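PDB 4EPZ: transcription anti-terminator antagonist UpxZ, which probably antagonises transcription anti-termination and so helps to regulate capsular polysaccharide synthesis in Bacteroides uniformis. Local coordinates for residues 32-37 with 72-77; 60-65 with 88-93; 98-103 with 125-130. All blocks are in the same frame, centred on the assembly; numbering follows the deposited sequence. Where two conformers were deposited one is given.

Contact 1 of 3, residues 32-37 with 72-77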
# COMPACT_ATOMS: atom_id res chain seq x y z
N ASP A 32 18.05 9.13 -15.76
CA ASP A 32 16.88 9.73 -16.41
C ASP A 32 15.65 8.81 -16.27
O ASP A 32 14.56 9.30 -16.00
CB ASP A 32 17.13 10.01 -17.91
CG ASP A 32 18.26 10.98 -18.23
OD1 ASP A 32 18.69 11.73 -17.32
OD2 ASP A 32 18.70 11.01 -19.40
N GLU A 33 15.86 7.49 -16.43
CA GLU A 33 14.84 6.45 -16.32
C GLU A 33 14.31 6.34 -14.89
O GLU A 33 13.09 6.31 -14.69
CB GLU A 33 15.39 5.10 -16.79
N PHE A 34 15.23 6.30 -13.89
CA PHE A 34 14.84 6.23 -12.48
C PHE A 34 13.93 7.41 -12.15
O PHE A 34 12.86 7.22 -11.55
CB PHE A 34 16.06 6.20 -11.55
CG PHE A 34 15.72 6.07 -10.08
CD1 PHE A 34 15.30 4.85 -9.55
CD2 PHE A 34 15.79 7.17 -9.23
CE1 PHE A 34 14.98 4.74 -8.19
CE2 PHE A 34 15.47 7.06 -7.87
CZ PHE A 34 15.07 5.84 -7.36
N CYS A 35 14.31 8.62 -12.59
CA CYS A 35 13.51 9.82 -12.37
C CYS A 35 12.17 9.72 -13.11
O CYS A 35 11.15 10.03 -12.50
CB CYS A 35 14.28 11.07 -12.77
SG CYS A 35 15.73 11.39 -11.72
N ARG A 36 12.17 9.23 -14.37
CA ARG A 36 10.98 9.04 -15.23
C ARG A 36 9.95 8.11 -14.54
O ARG A 36 8.77 8.47 -14.47
CB ARG A 36 11.41 8.46 -16.59
CG ARG A 36 10.46 8.71 -17.77
CD ARG A 36 9.67 7.48 -18.20
NE ARG A 36 10.47 6.26 -18.29
CZ ARG A 36 10.14 5.10 -17.72
NH1 ARG A 36 9.01 4.99 -17.03
NH2 ARG A 36 10.93 4.05 -17.84
N LEU A 37 10.40 6.94 -14.03
CA LEU A 37 9.58 5.96 -13.32
C LEU A 37 9.05 6.53 -12.00
O LEU A 37 7.88 6.31 -11.67
CB LEU A 37 10.37 4.67 -13.06
CG LEU A 37 9.54 3.47 -12.55
CD1 LEU A 37 8.46 3.06 -13.56
CD2 LEU A 37 10.44 2.26 -12.28
N ALA A 72 5.79 4.57 -2.87
CA ALA A 72 6.81 4.13 -3.83
C ALA A 72 7.66 5.30 -4.37
O ALA A 72 8.88 5.17 -4.50
CB ALA A 72 6.16 3.41 -5.00
N THR A 73 7.01 6.40 -4.76
CA THR A 73 7.73 7.51 -5.40
C THR A 73 8.60 8.28 -4.40
O THR A 73 8.17 8.56 -3.28
CB THR A 73 6.76 8.46 -6.16
OG1 THR A 73 7.57 9.42 -6.87
CG2 THR A 73 5.75 9.18 -5.23
N ILE A 74 9.81 8.70 -4.86
CA ILE A 74 10.74 9.50 -4.05
C ILE A 74 10.26 10.94 -3.95
O ILE A 74 10.69 11.68 -3.06
CB ILE A 74 12.19 9.48 -4.62
CG1 ILE A 74 12.22 9.96 -6.10
CG2 ILE A 74 12.81 8.10 -4.43
CD1 ILE A 74 13.56 10.43 -6.68
N TYR A 75 9.44 11.35 -4.92
CA TYR A 75 8.99 12.75 -5.01
C TYR A 75 7.91 13.06 -3.98
O TYR A 75 7.04 12.24 -3.70
CB TYR A 75 8.54 13.04 -6.43
CG TYR A 75 9.68 12.94 -7.42
CD1 TYR A 75 10.86 13.67 -7.23
CD2 TYR A 75 9.59 12.12 -8.54
CE1 TYR A 75 11.93 13.55 -8.13
CE2 TYR A 75 10.63 12.03 -9.46
CZ TYR A 75 11.79 12.76 -9.26
OH TYR A 75 12.82 12.66 -10.16
N ASP A 76 8.02 14.25 -3.39
CA ASP A 76 7.13 14.75 -2.34
C ASP A 76 7.08 16.23 -2.50
O ASP A 76 8.11 16.88 -2.31
CB ASP A 76 7.64 14.35 -0.94
CG ASP A 76 6.76 14.74 0.27
OD1 ASP A 76 5.81 15.53 0.09
OD2 ASP A 76 7.04 14.26 1.38
N ASN A 77 5.91 16.77 -2.89
CA ASN A 77 5.72 18.22 -3.09
C ASN A 77 5.37 18.95 -1.78
O ASN A 77 4.92 20.10 -1.83
CB ASN A 77 4.60 18.43 -4.12
CG ASN A 77 3.20 18.16 -3.60
OD1 ASN A 77 3.00 17.51 -2.56
ND2 ASN A 77 2.20 18.69 -4.28

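Contact 2 of 3, residues 60-65 with 88-93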
# COMPACT_ATOMS: atom_id res chain seq x y z
N GLY A 60 -11.47 0.14 -2.50
CA GLY A 60 -10.31 -0.54 -1.93
C GLY A 60 -9.12 -0.53 -2.89
O GLY A 60 -7.99 -0.26 -2.48
N ASN A 61 -9.36 -0.86 -4.17
CA ASN A 61 -8.27 -0.91 -5.16
C ASN A 61 -7.70 0.48 -5.40
O ASN A 61 -6.48 0.61 -5.56
CB ASN A 61 -8.78 -1.51 -6.46
CG ASN A 61 -8.75 -3.01 -6.36
OD1 ASN A 61 -7.68 -3.61 -6.35
ND2 ASN A 61 -9.92 -3.64 -6.23
N LEU A 62 -8.58 1.51 -5.48
CA LEU A 62 -8.12 2.90 -5.64
C LEU A 62 -7.23 3.31 -4.46
O LEU A 62 -6.13 3.85 -4.65
CB LEU A 62 -9.34 3.82 -5.72
CG LEU A 62 -10.03 4.00 -7.06
CD1 LEU A 62 -11.31 4.85 -6.86
CD2 LEU A 62 -9.11 4.76 -8.06
N CYS A 63 -7.71 3.07 -3.22
CA CYS A 63 -6.97 3.43 -2.02
C CYS A 63 -5.66 2.70 -1.95
O CYS A 63 -4.65 3.30 -1.57
CB CYS A 63 -7.80 3.15 -0.79
SG CYS A 63 -9.13 4.34 -0.59
N LEU A 64 -5.66 1.39 -2.25
CA LEU A 64 -4.42 0.65 -2.21
C LEU A 64 -3.43 1.20 -3.24
O LEU A 64 -2.26 1.42 -2.89
CB LEU A 64 -4.65 -0.84 -2.44
CG LEU A 64 -3.36 -1.69 -2.42
CD1 LEU A 64 -2.67 -1.61 -1.05
CD2 LEU A 64 -3.65 -3.14 -2.81
N ALA A 65 -3.89 1.46 -4.48
CA ALA A 65 -3.01 2.04 -5.50
C ALA A 65 -2.39 3.37 -5.03
O ALA A 65 -1.20 3.60 -5.23
CB ALA A 65 -3.77 2.26 -6.81
N LEU A 88 -5.82 7.11 4.04
CA LEU A 88 -6.03 6.27 5.21
C LEU A 88 -7.46 6.40 5.75
O LEU A 88 -8.09 5.39 6.08
CB LEU A 88 -5.03 6.62 6.30
CG LEU A 88 -3.62 6.15 6.03
CD1 LEU A 88 -2.64 6.92 6.91
CD2 LEU A 88 -3.47 4.61 6.20
N ASP A 89 -7.98 7.63 5.79
CA ASP A 89 -9.35 7.86 6.28
C ASP A 89 -10.36 7.14 5.38
O ASP A 89 -11.28 6.47 5.87
CB ASP A 89 -9.62 9.37 6.33
CG ASP A 89 -10.95 9.69 6.95
OD1 ASP A 89 -11.11 9.44 8.16
OD2 ASP A 89 -11.81 10.24 6.24
N ARG A 90 -10.13 7.20 4.06
CA ARG A 90 -11.01 6.48 3.12
C ARG A 90 -10.93 4.96 3.36
O ARG A 90 -11.96 4.27 3.25
CB ARG A 90 -10.62 6.83 1.68
CG ARG A 90 -11.03 8.27 1.29
CD ARG A 90 -10.32 8.68 0.01
NE ARG A 90 -10.64 7.79 -1.11
CZ ARG A 90 -10.16 7.92 -2.34
NH1 ARG A 90 -9.35 8.92 -2.64
NH2 ARG A 90 -10.49 7.05 -3.28
N ILE A 91 -9.73 4.44 3.70
CA ILE A 91 -9.58 3.00 3.96
C ILE A 91 -10.30 2.61 5.25
O ILE A 91 -11.00 1.60 5.27
CB ILE A 91 -8.09 2.62 3.98
CG1 ILE A 91 -7.46 2.79 2.57
CG2 ILE A 91 -7.89 1.22 4.54
CD1 ILE A 91 -5.90 2.77 2.62
N TYR A 92 -10.13 3.38 6.34
CA TYR A 92 -10.82 3.06 7.60
C TYR A 92 -12.35 3.06 7.40
O TYR A 92 -13.02 2.24 8.01
CB TYR A 92 -10.44 4.07 8.69
CG TYR A 92 -9.18 3.74 9.44
CD1 TYR A 92 -9.16 2.74 10.42
CD2 TYR A 92 -8.01 4.49 9.26
CE1 TYR A 92 -8.01 2.46 11.16
CE2 TYR A 92 -6.86 4.22 10.00
CZ TYR A 92 -6.86 3.19 10.93
OH TYR A 92 -5.74 2.98 11.68
N ASN A 93 -12.87 3.88 6.48
CA ASN A 93 -14.31 3.93 6.21
C ASN A 93 -14.84 2.71 5.47
O ASN A 93 -16.06 2.51 5.46
CB ASN A 93 -14.68 5.19 5.43
CG ASN A 93 -14.56 6.45 6.24
OD1 ASN A 93 -14.48 6.44 7.48
ND2 ASN A 93 -14.52 7.57 5.54

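Contact 3 of 3, residues 98-103 with 125-130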
# COMPACT_ATOMS: atom_id res chain seq x y z
N LEU A 98 -15.06 -4.90 3.68
CA LEU A 98 -14.37 -5.73 2.70
C LEU A 98 -14.32 -7.18 3.13
O LEU A 98 -13.96 -7.49 4.27
CB LEU A 98 -12.94 -5.21 2.47
CG LEU A 98 -12.82 -3.92 1.67
CD1 LEU A 98 -11.41 -3.34 1.81
CD2 LEU A 98 -13.13 -4.17 0.19
N PRO A 99 -14.59 -8.11 2.20
CA PRO A 99 -14.42 -9.52 2.53
C PRO A 99 -12.93 -9.87 2.61
O PRO A 99 -12.10 -9.10 2.09
CB PRO A 99 -15.08 -10.26 1.36
CG PRO A 99 -15.06 -9.32 0.24
CD PRO A 99 -15.00 -7.92 0.79
N ALA A 100 -12.61 -11.02 3.25
CA ALA A 100 -11.26 -11.55 3.29
C ALA A 100 -10.76 -11.71 1.84
O ALA A 100 -11.46 -12.30 1.01
CB ALA A 100 -11.24 -12.89 4.01
N SER A 101 -9.60 -11.17 1.54
CA SER A 101 -8.98 -11.17 0.20
C SER A 101 -7.57 -10.68 0.28
O SER A 101 -7.17 -10.13 1.30
CB SER A 101 -9.74 -10.24 -0.75
OG SER A 101 -9.54 -8.89 -0.36
N LEU A 102 -6.80 -10.87 -0.82
CA LEU A 102 -5.43 -10.37 -0.93
C LEU A 102 -5.49 -8.85 -0.81
O LEU A 102 -4.61 -8.23 -0.20
CB LEU A 102 -4.85 -10.80 -2.29
CG LEU A 102 -3.43 -10.38 -2.57
CD1 LEU A 102 -2.47 -10.84 -1.44
CD2 LEU A 102 -2.96 -10.88 -3.97
N LEU A 103 -6.50 -8.23 -1.46
CA LEU A 103 -6.67 -6.78 -1.40
C LEU A 103 -6.76 -6.30 0.05
O LEU A 103 -6.07 -5.33 0.45
CB LEU A 103 -7.96 -6.40 -2.15
CG LEU A 103 -8.40 -4.93 -2.01
CD1 LEU A 103 -7.35 -3.92 -2.59
CD2 LEU A 103 -9.79 -4.74 -2.64
N HIS A 125 -2.76 -10.42 10.98
CA HIS A 125 -2.30 -11.76 11.41
C HIS A 125 -3.44 -12.80 11.40
O HIS A 125 -3.17 -13.97 11.12
CB HIS A 125 -1.61 -11.70 12.77
CG HIS A 125 -0.22 -11.18 12.65
ND1 HIS A 125 0.79 -11.95 12.07
CD2 HIS A 125 0.26 -9.95 12.90
CE1 HIS A 125 1.86 -11.17 12.05
NE2 HIS A 125 1.60 -9.97 12.57
N GLN A 126 -4.68 -12.38 11.67
CA GLN A 126 -5.83 -13.29 11.63
C GLN A 126 -6.08 -13.76 10.20
O GLN A 126 -6.43 -14.92 9.98
CB GLN A 126 -7.08 -12.62 12.23
CG GLN A 126 -7.07 -12.55 13.75
CD GLN A 126 -8.31 -11.91 14.32
OE1 GLN A 126 -8.68 -10.78 13.97
NE2 GLN A 126 -8.97 -12.59 15.25
N LEU A 127 -5.89 -12.85 9.21
CA LEU A 127 -6.06 -13.22 7.80
C LEU A 127 -4.99 -14.22 7.40
O LEU A 127 -5.29 -15.24 6.75
CB LEU A 127 -5.97 -11.98 6.91
CG LEU A 127 -7.24 -11.43 6.32
CD1 LEU A 127 -6.92 -10.42 5.26
CD2 LEU A 127 -8.16 -12.55 5.76
N ILE A 128 -3.75 -13.98 7.84
CA ILE A 128 -2.64 -14.89 7.54
C ILE A 128 -2.97 -16.31 8.03
O ILE A 128 -2.75 -17.29 7.30
CB ILE A 128 -1.28 -14.40 8.15
CG1 ILE A 128 -0.78 -13.14 7.42
CG2 ILE A 128 -0.19 -15.49 8.05
CD1 ILE A 128 0.46 -12.40 8.15
N GLU A 129 -3.50 -16.42 9.26
CA GLU A 129 -3.86 -17.70 9.89
C GLU A 129 -4.88 -18.49 9.06
O GLU A 129 -5.00 -19.69 9.23
CB GLU A 129 -4.44 -17.46 11.30
CG GLU A 129 -3.45 -17.09 12.39
CD GLU A 129 -4.10 -16.53 13.64
OE1 GLU A 129 -5.15 -17.07 14.07
OE2 GLU A 129 -3.57 -15.54 14.18
N THR A 130 -5.63 -17.82 8.17
CA THR A 130 -6.64 -18.51 7.35
C THR A 130 -5.98 -19.19 6.12
O THR A 130 -6.63 -20.02 5.47
CB THR A 130 -7.76 -17.59 6.90
OG1 THR A 130 -7.30 -16.69 5.88
CG2 THR A 130 -8.46 -16.90 8.06

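Contact 1 of 3, residues 32-37 with 72-77
Ile74 and Tyr75, in the loop that leaves helix 56-72, lean on Phe34 and Cys35 in the first turn of helix 32-49, a surface contact between a helix start and a connection in an all-helical fold. Thr73 is where the chain abandons helical geometry, and the two residues after it turn their side chains to helix 32-49. The phenol end of Tyr75 lies against Cys35: its OH is 3.4 Å from Cys35 CB and 3.5 Å from Cys35 SG. The ring edge faces the backbone of the same residue, with Cys35 O in the ring plane, 3.7 Å from Tyr75 CE2. One face of this ring is covered by its own neighbour, as Ile74 CG1 stands 3.9 Å above the centre. That methylene sits between the backbone N and the carbonyl carbon (chi1 56°), which carries Ile74 CD1 on to Phe34 CE2 at 4.1 Å. Phe34, with its ring swung away from its own N (chi1 -177°), meets this methyl obliquely.

Polar atoms nearby hold the loop in place. Thr73 OG1 is hydrogen-bonded to Asn38 O and also takes a weak bond from Tyr75 N, 3.3 Å away. The amide of Asn38 reaches both segments, through OD1 to Ile74 N and through ND2 to Phe34 O, while Lys80 NZ bonds to Tyr75 O. Tyr30 also packs on Cys35 and Ile74.

The two segments themselves meet by packing alone, one apolar pair and a tyrosine hydroxyl set against a cysteine, with 166 Å² buried in all. Loop and helix are thus joined here without a direct polar link, and it is Asn38, further along the same helix, that supplies hydrogen bonds to the loop.

Contact 2 of 3, residues 60-65 with 88-93
Cys63 presses against both Arg90 and Ile91 where helices 56-72 and 80-92 pass, Cys63 CA lying 6.5 Å from Ile91 CA; the small cysteine is consistent with so close an approach. The two atoms of that side chain have different partners. CB meets the isoleucine: Cys63 CB lies 3.4 Å from Ile91 CG1, tighter than usual carbon packing, and 3.9 Å from Ile91 CD1. The sulfur, held beside its own backbone N (chi1 -73°), is directed to the arginine instead, with Cys63 SG 3.7 Å from Arg90 CB.

Arg90 runs out extended as far as CD and then bends at chi3 (59°), which turns its polar end alongside the sulfur. Arg90 NE is consequently 3.8 Å from Cys63 SG, and the guanidinium meets the sulfur obliquely. Further along, Arg90 NH2 approaches Leu62 CB at 4.2 Å. The charge itself is answered by Glu59, one turn before Cys63, whose OE2 forms a salt bridge with Arg90 NE and so probably fixes the bend. Ile91 is buried further by Leu67 and Leu107.

The segment axes approach to 9.7 Å with their directions 149° apart. Since these helices are consecutive in the chain, the arrangement is that of an antiparallel alpha-alpha hairpin, packed here through a cysteine set between an isoleucine and an arginine in the protein interior.

Contact 3 of 3, residues 98-103 with 125-130
Leu127 rests on Ala100 and Ser101 in a small surface packing contact, where the C-terminal part of helix 118-129 meets the residues leading into helix 102-115. The area buried is modest, 96 Å² over both segments, and a single leucine supplies one side of it. One branch does most of the touching: Leu127 CD2 reaches Ala100 CB at 3.6 Å and Ala100 CA at 4.1 Å. The other branch lies beside the backbone, Leu127 CD1 being 4.0 Å from Ser101 O. The leucine takes an unusual first torsion (chi1 -105°), well off a staggered position, which goes with one methyl against Ala100 and the other near Ser101 O.

Both sides of the contact are tied up locally. The CB of Ser101 points away from helix 118-129, and its OG, as N-cap of helix 102-115, is bonded to Lys104 N. On the other segment Leu127 O is gripped twice by Thr130, from its N at 3.0 Å and from its OG1 at 2.6 Å. The hydroxyl bond lies in the carbonyl plane on a lone pair (C=O...donor angle 144°).

Around this patch Leu127 also packs on Met105 and Leu108 of helix 102-115, while the adjoining Ile128 touches Met105 as well as Ile144 and Leu147, so that helix 118-129 packs against both helix 102-115 and helix 138-152.

How the contacts relate
Followed from the N terminus, contact 1 opens at the start of helix 32-49 and closes just beyond helix 56-72, looping over 34 intervening, mainly helical residues. Contact 2 opens before that loop is complete and closes on helix 80-92, so the two cross in the chain, contact 2 using helix 56-72 and contact 1 the loop that leaves it. Contact 3 follows in series, joining the residues just before helix 102-115 to the C-terminal part of helix 118-129. Contacts 1 and 3 lie on opposite sides of the chain's centre, their own centres about 32 Å apart. Contact 2 lies nearer the middle and touches contact 3, where Leu103 packs on Gly60, Asn61 and Leu64.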